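Local coordinates for protein exoribonuclease II, mitochondrial (Candida glabrata, PDB 6F3H) that degrades RNA from the 3' end as the exoribonuclease component of the mitochondrial RNA degradosome and binds magnesium through its RNB domain, at residues N268-I273 with I317-R322; A621-N626 with L706-Q711. The protein carries 1 engineered substitution. All blocks are in the same frame, centred on the assembly; numbering follows the deposited sequence.

Contact 1 of 2, residues N268-I273 with I317-R322; sequences NDYQEI and ISKIFR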
ATOM      1  N   ASN A 268      -9.748 -21.333 -38.345  1.00 75.23           N
ATOM      2  CA  ASN A 268     -10.135 -20.897 -39.689  1.00 76.50           C
ATOM      3  C   ASN A 268      -9.529 -19.544 -39.990  1.00 65.42           C
ATOM      4  O   ASN A 268     -10.196 -18.607 -40.447  1.00 58.08           O
ATOM      5  CB  ASN A 268     -11.645 -20.892 -39.875  1.00 86.94           C
ATOM      6  CG  ASN A 268     -12.218 -22.291 -39.859  1.00101.92           C
ATOM      7  OD1 ASN A 268     -11.545 -23.248 -39.446  1.00108.03           O
ATOM      8  ND2 ASN A 268     -13.452 -22.429 -40.327  1.00106.11           N
ATOM      9  N   ASP A 269      -8.231 -19.473 -39.718  1.00 64.49           N
ATOM     10  CA  ASP A 269      -7.426 -18.288 -39.922  1.00 63.72           C
ATOM     11  C   ASP A 269      -8.154 -17.066 -39.377  1.00 60.24           C
ATOM     12  O   ASP A 269      -8.640 -16.209 -40.107  1.00 63.05           O
ATOM     13  CB  ASP A 269      -7.076 -18.157 -41.398  1.00 71.21           C
ATOM     14  CG  ASP A 269      -6.214 -19.303 -41.867  1.00 82.00           C
ATOM     15  OD1 ASP A 269      -5.091 -19.477 -41.333  1.00 86.26           O
ATOM     16  OD2 ASP A 269      -6.683 -20.062 -42.740  1.00 85.23           O
ATOM     17  N   TYR A 270      -8.301 -17.083 -38.058  1.00 55.16           N
ATOM     18  CA  TYR A 270      -8.755 -15.916 -37.318  1.00 54.07           C
ATOM     19  C   TYR A 270     -10.111 -15.447 -37.837  1.00 53.79           C
ATOM     20  O   TYR A 270     -10.355 -14.253 -38.009  1.00 51.69           O
ATOM     21  CB  TYR A 270      -7.700 -14.806 -37.391  1.00 52.46           C
ATOM     22  CG  TYR A 270      -6.280 -15.327 -37.225  1.00 50.37           C
ATOM     23  CD1 TYR A 270      -5.752 -15.562 -35.971  1.00 54.02           C
ATOM     24  CD2 TYR A 270      -5.469 -15.570 -38.318  1.00 56.83           C
ATOM     25  CE1 TYR A 270      -4.462 -16.046 -35.809  1.00 58.59           C
ATOM     26  CE2 TYR A 270      -4.172 -16.061 -38.165  1.00 61.36           C
ATOM     27  CZ  TYR A 270      -3.677 -16.297 -36.902  1.00 63.41           C
ATOM     28  OH  TYR A 270      -2.396 -16.780 -36.706  1.00 70.71           O
ATOM     29  N   GLN A 271     -10.988 -16.404 -38.142  1.00 53.54           N
ATOM     30  CA  GLN A 271     -12.269 -16.042 -38.730  1.00 56.95           C
ATOM     31  C   GLN A 271     -13.109 -15.235 -37.769  1.00 56.18           C
ATOM     32  O   GLN A 271     -13.785 -14.286 -38.172  1.00 58.86           O
ATOM     33  CB  GLN A 271     -13.037 -17.275 -39.171  1.00 65.76           C
ATOM     34  CG  GLN A 271     -14.333 -16.901 -39.864  1.00 78.45           C
ATOM     35  CD  GLN A 271     -15.194 -18.104 -40.183  1.00 89.62           C
ATOM     36  OE1 GLN A 271     -14.826 -19.241 -39.882  1.00 93.79           O
ATOM     37  NE2 GLN A 271     -16.339 -17.865 -40.824  1.00 89.21           N
ATOM     38  N   GLU A 272     -13.111 -15.618 -36.498  1.00 53.83           N
ATOM     39  CA  GLU A 272     -13.957 -14.926 -35.536  1.00 56.08           C
ATOM     40  C   GLU A 272     -13.412 -13.556 -35.184  1.00 48.76           C
ATOM     41  O   GLU A 272     -14.182 -12.654 -34.858  1.00 47.68           O
ATOM     42  CB  GLU A 272     -14.157 -15.789 -34.311  1.00 65.01           C
ATOM     43  CG  GLU A 272     -14.902 -17.020 -34.720  1.00 74.35           C
ATOM     44  CD  GLU A 272     -16.370 -16.715 -34.912  1.00 86.33           C
ATOM     45  OE1 GLU A 272     -17.087 -16.638 -33.897  1.00 91.49           O
ATOM     46  OE2 GLU A 272     -16.801 -16.507 -36.073  1.00 90.76           O
ATOM     47  N   ILE A 273     -12.099 -13.391 -35.199  1.00 42.46           N
ATOM     48  CA  ILE A 273     -11.549 -12.045 -35.171  1.00 43.52           C
ATOM     49  C   ILE A 273     -12.134 -11.238 -36.313  1.00 48.23           C
ATOM     50  O   ILE A 273     -12.567 -10.093 -36.138  1.00 51.76           O
ATOM     51  CB  ILE A 273     -10.016 -12.108 -35.284  1.00 46.71           C
ATOM     52  CG1 ILE A 273      -9.395 -12.757 -34.056  1.00 41.97           C
ATOM     53  CG2 ILE A 273      -9.432 -10.719 -35.540  1.00 52.41           C
ATOM     54  CD1 ILE A 273      -7.891 -12.613 -34.011  1.00 41.84           C
ATOM     55  N   ILE A 317      -5.009  -9.400 -29.305  1.00 40.85           N
ATOM     56  CA  ILE A 317      -5.605  -8.075 -29.252  1.00 40.83           C
ATOM     57  C   ILE A 317      -5.018  -7.175 -30.324  1.00 40.94           C
ATOM     58  O   ILE A 317      -5.722  -6.350 -30.904  1.00 50.84           O
ATOM     59  CB  ILE A 317      -5.416  -7.497 -27.843  1.00 50.09           C
ATOM     60  CG1 ILE A 317      -6.395  -8.179 -26.873  1.00 52.25           C
ATOM     61  CG2 ILE A 317      -5.528  -6.017 -27.876  1.00 50.32           C
ATOM     62  CD1 ILE A 317      -6.183  -7.903 -25.423  1.00 40.38           C
ATOM     63  N   SER A 318      -3.725  -7.327 -30.619  1.00 43.71           N
ATOM     64  CA  SER A 318      -3.123  -6.560 -31.708  1.00 42.99           C
ATOM     65  C   SER A 318      -3.812  -6.863 -33.029  1.00 41.30           C
ATOM     66  O   SER A 318      -4.151  -5.948 -33.791  1.00 41.41           O
ATOM     67  CB  SER A 318      -1.633  -6.887 -31.812  1.00 47.03           C
ATOM     68  OG  SER A 318      -0.919  -6.395 -30.693  1.00 51.40           O
ATOM     69  N   LYS A 319      -4.078  -8.147 -33.285  1.00 41.36           N
ATOM     70  CA  LYS A 319      -4.736  -8.567 -34.517  1.00 41.56           C
ATOM     71  C   LYS A 319      -6.123  -7.965 -34.631  1.00 44.98           C
ATOM     72  O   LYS A 319      -6.539  -7.520 -35.705  1.00 53.59           O
ATOM     73  CB  LYS A 319      -4.810 -10.093 -34.550  1.00 46.11           C
ATOM     74  CG  LYS A 319      -3.530 -10.783 -35.038  1.00 46.22           C
ATOM     75  CD  LYS A 319      -3.448 -12.250 -34.672  1.00 41.76           C
ATOM     76  CE  LYS A 319      -2.596 -13.009 -35.676  1.00 52.93           C
ATOM     77  NZ  LYS A 319      -1.759 -12.116 -36.526  1.00 59.51           N
ATOM     78  N   ILE A 320      -6.850  -7.935 -33.528  1.00 41.46           N
ATOM     79  CA  ILE A 320      -8.186  -7.360 -33.530  1.00 43.51           C
ATOM     80  C   ILE A 320      -8.145  -5.872 -33.844  1.00 45.65           C
ATOM     81  O   ILE A 320      -8.900  -5.380 -34.682  1.00 51.54           O
ATOM     82  CB  ILE A 320      -8.849  -7.600 -32.174  1.00 45.58           C
ATOM     83  CG1 ILE A 320      -9.012  -9.088 -31.940  1.00 44.10           C
ATOM     84  CG2 ILE A 320     -10.155  -6.870 -32.129  1.00 47.19           C
ATOM     85  CD1 ILE A 320      -9.767  -9.382 -30.725  1.00 41.33           C
ATOM     86  N   PHE A 321      -7.289  -5.125 -33.163  1.00 41.41           N
ATOM     87  CA  PHE A 321      -7.194  -3.714 -33.481  1.00 41.47           C
ATOM     88  C   PHE A 321      -6.769  -3.531 -34.915  1.00 41.66           C
ATOM     89  O   PHE A 321      -7.257  -2.637 -35.606  1.00 47.18           O
ATOM     90  CB  PHE A 321      -6.193  -3.026 -32.569  1.00 57.22           C
ATOM     91  CG  PHE A 321      -6.691  -2.808 -31.176  1.00 58.58           C
ATOM     92  CD1 PHE A 321      -8.023  -2.632 -30.927  1.00 54.39           C
ATOM     93  CD2 PHE A 321      -5.812  -2.724 -30.124  1.00 65.24           C
ATOM     94  CE1 PHE A 321      -8.470  -2.413 -29.663  1.00 50.84           C
ATOM     95  CE2 PHE A 321      -6.265  -2.502 -28.854  1.00 63.67           C
ATOM     96  CZ  PHE A 321      -7.598  -2.351 -28.632  1.00 56.56           C
ATOM     97  N   ARG A 322      -5.878  -4.397 -35.392  1.00 47.49           N
ATOM     98  CA  ARG A 322      -5.411  -4.282 -36.765  1.00 47.00           C
ATOM     99  C   ARG A 322      -6.564  -4.451 -37.735  1.00 48.85           C
ATOM    100  O   ARG A 322      -6.542  -3.895 -38.828  1.00 58.95           O
ATOM    101  CB  ARG A 322      -4.303  -5.310 -37.026  1.00 41.91           C
ATOM    102  CG  ARG A 322      -3.505  -5.015 -38.272  1.00 46.58           C
ATOM    103  CD  ARG A 322      -2.499  -6.062 -38.787  1.00 53.70           C
ATOM    104  NE  ARG A 322      -2.592  -7.440 -38.315  1.00 55.99           N
ATOM    105  CZ  ARG A 322      -3.351  -8.364 -38.886  1.00 62.53           C
ATOM    106  NH1 ARG A 322      -4.116  -8.026 -39.916  1.00 68.35           N
ATOM    107  NH2 ARG A 322      -3.354  -9.613 -38.425  1.00 64.57           N
TER
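Lys319 lays the end of its side chain over one face of the Tyr270 ring. CE carries the touch. Lys319 CE lies 3.6 Å from Tyr270 CE1, above the face but nearer that side of the ring than its centre. This is a CH-pi contact, with CE 27° off the ring normal. The ammonium group adds a cation-pi interaction over the same face. Lys319 NZ is 4.9 Å from the centroid of the Tyr270 ring. The lysine runs extended as far as CE and bends at its last torsion (chi4 16°).

The second kind of contact is apolar, and both isoleucines in it are buried. Ile273 reaches segment 317-322 with two branches. Ile273 CG2 meets Ile320 CG1 at 4.0 Å. Ile273 CD1 lies 4.0 Å from Lys319 CB. Lys319 takes part in both kinds, with CB on Ile273 and CE on Tyr270. No hydrogen bond joins the two segments.

Segment 268-273 is kinked, so its crossing angle of about -72° is approximate. The contact joins helix 251-281 to the last turns of helix 311-322. Ile320 also packs on Phe276 of helix 251-281. Elsewhere on helix 311-322, Ile317 meets helix 293-303 and Phe321 meets helix 334-343.

Contact 2 of 2, residues A621-N626 with L706-Q711; sequences AFFQEN and LINHLQ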
ATOM      1  N   ALA A 621       6.086   2.115  23.571  1.00 62.24           N
ATOM      2  CA  ALA A 621       6.738   1.945  24.861  1.00 49.62           C
ATOM      3  C   ALA A 621       6.011   0.911  25.698  1.00 48.04           C
ATOM      4  O   ALA A 621       6.628   0.017  26.292  1.00 49.17           O
ATOM      5  CB  ALA A 621       6.790   3.283  25.587  1.00 39.18           C
ATOM      6  N   PHE A 622       4.692   0.990  25.703  1.00 44.63           N
ATOM      7  CA  PHE A 622       3.882   0.133  26.549  1.00 49.91           C
ATOM      8  C   PHE A 622       4.031  -1.330  26.154  1.00 54.70           C
ATOM      9  O   PHE A 622       4.282  -2.191  27.005  1.00 59.34           O
ATOM     10  CB  PHE A 622       2.445   0.611  26.434  1.00 52.79           C
ATOM     11  CG  PHE A 622       1.491  -0.023  27.381  1.00 56.00           C
ATOM     12  CD1 PHE A 622       1.421   0.392  28.698  1.00 61.61           C
ATOM     13  CD2 PHE A 622       0.572  -0.952  26.927  1.00 55.37           C
ATOM     14  CE1 PHE A 622       0.486  -0.156  29.560  1.00 61.59           C
ATOM     15  CE2 PHE A 622      -0.356  -1.509  27.780  1.00 58.32           C
ATOM     16  CZ  PHE A 622      -0.405  -1.110  29.095  1.00 60.27           C
ATOM     17  N   PHE A 623       3.936  -1.622  24.856  1.00 54.10           N
ATOM     18  CA  PHE A 623       4.019  -3.006  24.405  1.00 49.10           C
ATOM     19  C   PHE A 623       5.387  -3.593  24.705  1.00 48.24           C
ATOM     20  O   PHE A 623       5.511  -4.780  25.036  1.00 51.69           O
ATOM     21  CB  PHE A 623       3.716  -3.084  22.911  1.00 43.37           C
ATOM     22  CG  PHE A 623       2.287  -3.369  22.605  1.00 41.03           C
ATOM     23  CD1 PHE A 623       1.306  -2.487  22.980  1.00 40.44           C
ATOM     24  CD2 PHE A 623       1.924  -4.506  21.929  1.00 47.83           C
ATOM     25  CE1 PHE A 623      -0.015  -2.743  22.703  1.00 43.79           C
ATOM     26  CE2 PHE A 623       0.594  -4.764  21.643  1.00 51.96           C
ATOM     27  CZ  PHE A 623      -0.375  -3.877  22.031  1.00 46.18           C
ATOM     28  N   GLN A 624       6.426  -2.781  24.579  1.00 44.52           N
ATOM     29  CA  GLN A 624       7.772  -3.271  24.811  1.00 53.55           C
ATOM     30  C   GLN A 624       8.012  -3.539  26.294  1.00 62.82           C
ATOM     31  O   GLN A 624       8.517  -4.607  26.668  1.00 64.99           O
ATOM     32  CB  GLN A 624       8.763  -2.251  24.284  1.00 52.72           C
ATOM     33  CG  GLN A 624       8.790  -2.147  22.784  1.00 50.35           C
ATOM     34  CD  GLN A 624       9.674  -1.006  22.324  1.00 54.06           C
ATOM     35  OE1 GLN A 624      10.840  -1.213  21.982  1.00 58.14           O
ATOM     36  NE2 GLN A 624       9.133   0.213  22.331  1.00 52.76           N
ATOM     37  N   GLU A 625       7.659  -2.569  27.152  1.00 65.79           N
ATOM     38  CA  GLU A 625       7.902  -2.709  28.584  1.00 61.27           C
ATOM     39  C   GLU A 625       7.161  -3.908  29.130  1.00 61.86           C
ATOM     40  O   GLU A 625       7.715  -4.681  29.917  1.00 75.13           O
ATOM     41  CB  GLU A 625       7.485  -1.445  29.337  1.00 57.02           C
ATOM     42  N   ASN A 626       5.936  -4.120  28.675  1.00 53.01           N
ATOM     43  CA  ASN A 626       5.145  -5.265  29.094  1.00 59.15           C
ATOM     44  C   ASN A 626       5.370  -6.512  28.255  1.00 66.28           C
ATOM     45  O   ASN A 626       4.627  -7.489  28.433  1.00 63.62           O
ATOM     46  CB  ASN A 626       3.675  -4.900  29.078  1.00 67.46           C
ATOM     47  CG  ASN A 626       3.310  -4.042  30.235  1.00 78.57           C
ATOM     48  OD1 ASN A 626       2.999  -4.540  31.316  1.00 81.43           O
ATOM     49  ND2 ASN A 626       3.458  -2.738  30.063  1.00 85.18           N
ATOM     50  N   LEU A 706      -6.001  -3.003  14.645  1.00 46.84           N
ATOM     51  CA  LEU A 706      -7.019  -3.919  15.136  1.00 46.41           C
ATOM     52  C   LEU A 706      -6.409  -5.065  15.921  1.00 52.31           C
ATOM     53  O   LEU A 706      -6.999  -5.542  16.891  1.00 61.51           O
ATOM     54  CB  LEU A 706      -7.837  -4.445  13.971  1.00 49.03           C
ATOM     55  CG  LEU A 706      -8.890  -5.440  14.427  1.00 47.25           C
ATOM     56  CD1 LEU A 706      -9.926  -4.738  15.288  1.00 43.43           C
ATOM     57  CD2 LEU A 706      -9.575  -6.073  13.247  1.00 45.11           C
ATOM     58  N   ILE A 707      -5.238  -5.534  15.514  1.00 55.87           N
ATOM     59  CA  ILE A 707      -4.590  -6.631  16.230  1.00 54.03           C
ATOM     60  C   ILE A 707      -3.977  -6.157  17.537  1.00 52.50           C
ATOM     61  O   ILE A 707      -4.043  -6.852  18.559  1.00 53.98           O
ATOM     62  CB  ILE A 707      -3.538  -7.278  15.329  1.00 54.46           C
ATOM     63  CG1 ILE A 707      -4.224  -8.320  14.464  1.00 61.58           C
ATOM     64  CG2 ILE A 707      -2.406  -7.838  16.144  1.00 49.69           C
ATOM     65  CD1 ILE A 707      -3.269  -9.166  13.711  1.00 65.40           C
ATOM     66  N   ASN A 708      -3.349  -4.979  17.518  1.00 52.97           N
ATOM     67  CA  ASN A 708      -2.850  -4.370  18.744  1.00 53.99           C
ATOM     68  C   ASN A 708      -3.959  -4.243  19.795  1.00 55.14           C
ATOM     69  O   ASN A 708      -3.693  -4.373  20.993  1.00 58.40           O
ATOM     70  CB  ASN A 708      -2.241  -3.001  18.413  1.00 51.59           C
ATOM     71  CG  ASN A 708      -0.981  -3.104  17.536  1.00 50.24           C
ATOM     72  OD1 ASN A 708      -0.290  -4.105  17.556  1.00 49.52           O
ATOM     73  ND2 ASN A 708      -0.703  -2.067  16.756  1.00 50.94           N
ATOM     74  N   HIS A 709      -5.213  -4.033  19.363  1.00 52.86           N
ATOM     75  CA  HIS A 709      -6.321  -3.913  20.310  1.00 51.82           C
ATOM     76  C   HIS A 709      -6.660  -5.238  20.974  1.00 55.36           C
ATOM     77  O   HIS A 709      -6.897  -5.277  22.189  1.00 63.30           O
ATOM     78  CB  HIS A 709      -7.562  -3.369  19.624  1.00 44.12           C
ATOM     79  CG  HIS A 709      -7.589  -1.879  19.545  1.00 47.87           C
ATOM     80  ND1 HIS A 709      -6.438  -1.123  19.494  1.00 47.43           N
ATOM     81  CD2 HIS A 709      -8.621  -1.005  19.478  1.00 49.23           C
ATOM     82  CE1 HIS A 709      -6.758   0.155  19.409  1.00 47.58           C
ATOM     83  NE2 HIS A 709      -8.077   0.253  19.398  1.00 48.60           N
ATOM     84  N   LEU A 710      -6.711  -6.329  20.200  1.00 45.32           N
ATOM     85  CA  LEU A 710      -7.013  -7.624  20.796  1.00 41.63           C
ATOM     86  C   LEU A 710      -5.945  -8.019  21.787  1.00 49.74           C
ATOM     87  O   LEU A 710      -6.238  -8.663  22.798  1.00 55.25           O
ATOM     88  CB  LEU A 710      -7.125  -8.690  19.730  1.00 41.00           C
ATOM     89  CG  LEU A 710      -8.187  -8.429  18.668  1.00 48.80           C
ATOM     90  CD1 LEU A 710      -7.695  -8.928  17.298  1.00 50.98           C
ATOM     91  CD2 LEU A 710      -9.518  -9.066  19.015  1.00 43.18           C
ATOM     92  N   GLN A 711      -4.706  -7.625  21.529  1.00 44.84           N
ATOM     93  CA  GLN A 711      -3.688  -7.886  22.526  1.00 46.42           C
ATOM     94  C   GLN A 711      -3.970  -7.095  23.784  1.00 52.65           C
ATOM     95  O   GLN A 711      -3.727  -7.582  24.895  1.00 58.07           O
ATOM     96  CB  GLN A 711      -2.310  -7.534  21.966  1.00 49.23           C
ATOM     97  CG  GLN A 711      -1.876  -8.417  20.804  1.00 46.34           C
ATOM     98  CD  GLN A 711      -1.611  -9.856  21.222  1.00 48.11           C
ATOM     99  OE1 GLN A 711      -0.463 -10.245  21.404  1.00 48.22           O
ATOM    100  NE2 GLN A 711      -2.678 -10.642  21.408  1.00 38.01           N
TER
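Two helices of the RNB domain meet here, the C-terminal end of helix 603-625 and the middle of helix 703-716. Phe623 bridges the distance between them. Phe623 CA and Asn708 CA are 9.0 Å apart, the nearest such pair between the segments. The backbones thus stay well apart, and the ring makes the contact.

The far edge of the ring does the touching. Phe623 CZ points at the backbone carbonyl of Asn708, with Asn708 O 3.5 Å away and near the ring plane. The carbonyl thus faces the aromatic C-H edge. Beside it, Phe623 CE2 lies 4.0 Å from Gln711 CB, one turn further along the same helix. A looser contact follows, in which Phe623 CZ is 4.2 Å from Asn708 CB. The Phe623 side chain also packs on Leu712 and on Tyr632 of strand 632-634.

The amide of Asn708 is buried and bonded outside the two segments. ND2 donates to Thr695 O, in the lead-in to helix 703-716. OD1 accepts from Val631 N, which ties the helix to the chain just beyond helix 603-625.

Asn626 is the first residue to leave the helical path. Asn626 ND2 folds back to Phe622 O at 3.2 Å, with a nearly straight N-H...O angle of 164°. Asn626 N reaches the same oxygen from the opposite face of its carbonyl plane, so two donors of Asn626 share Phe622 O at the helix end.

Through Phe623, the contact joins helices 603-625 and 703-716 within the RNB domain, the catalytic domain of the RNase II family.

Overall arrangement
From the N terminus, contact 1 comes first. It closes a loop of 43 residues, mostly helical, that includes helices 285-291 and 293-303. It ties helix 251-281 to helix 311-322 within a helical region ahead of the magnesium-binding residues Asp401 and Asp410. Contact 2 closes a later loop of 79 residues, running through strand 632-634 and helices 642-657 and 663-670. It joins two helices of the RNB domain. The loops follow in series and neither nest nor cross. Their centres are about 59 Å apart, on opposite sides of the chain's centre, so they belong to distant parts of the fold, contact 1 in a helical region and contact 2 in the RNB domain.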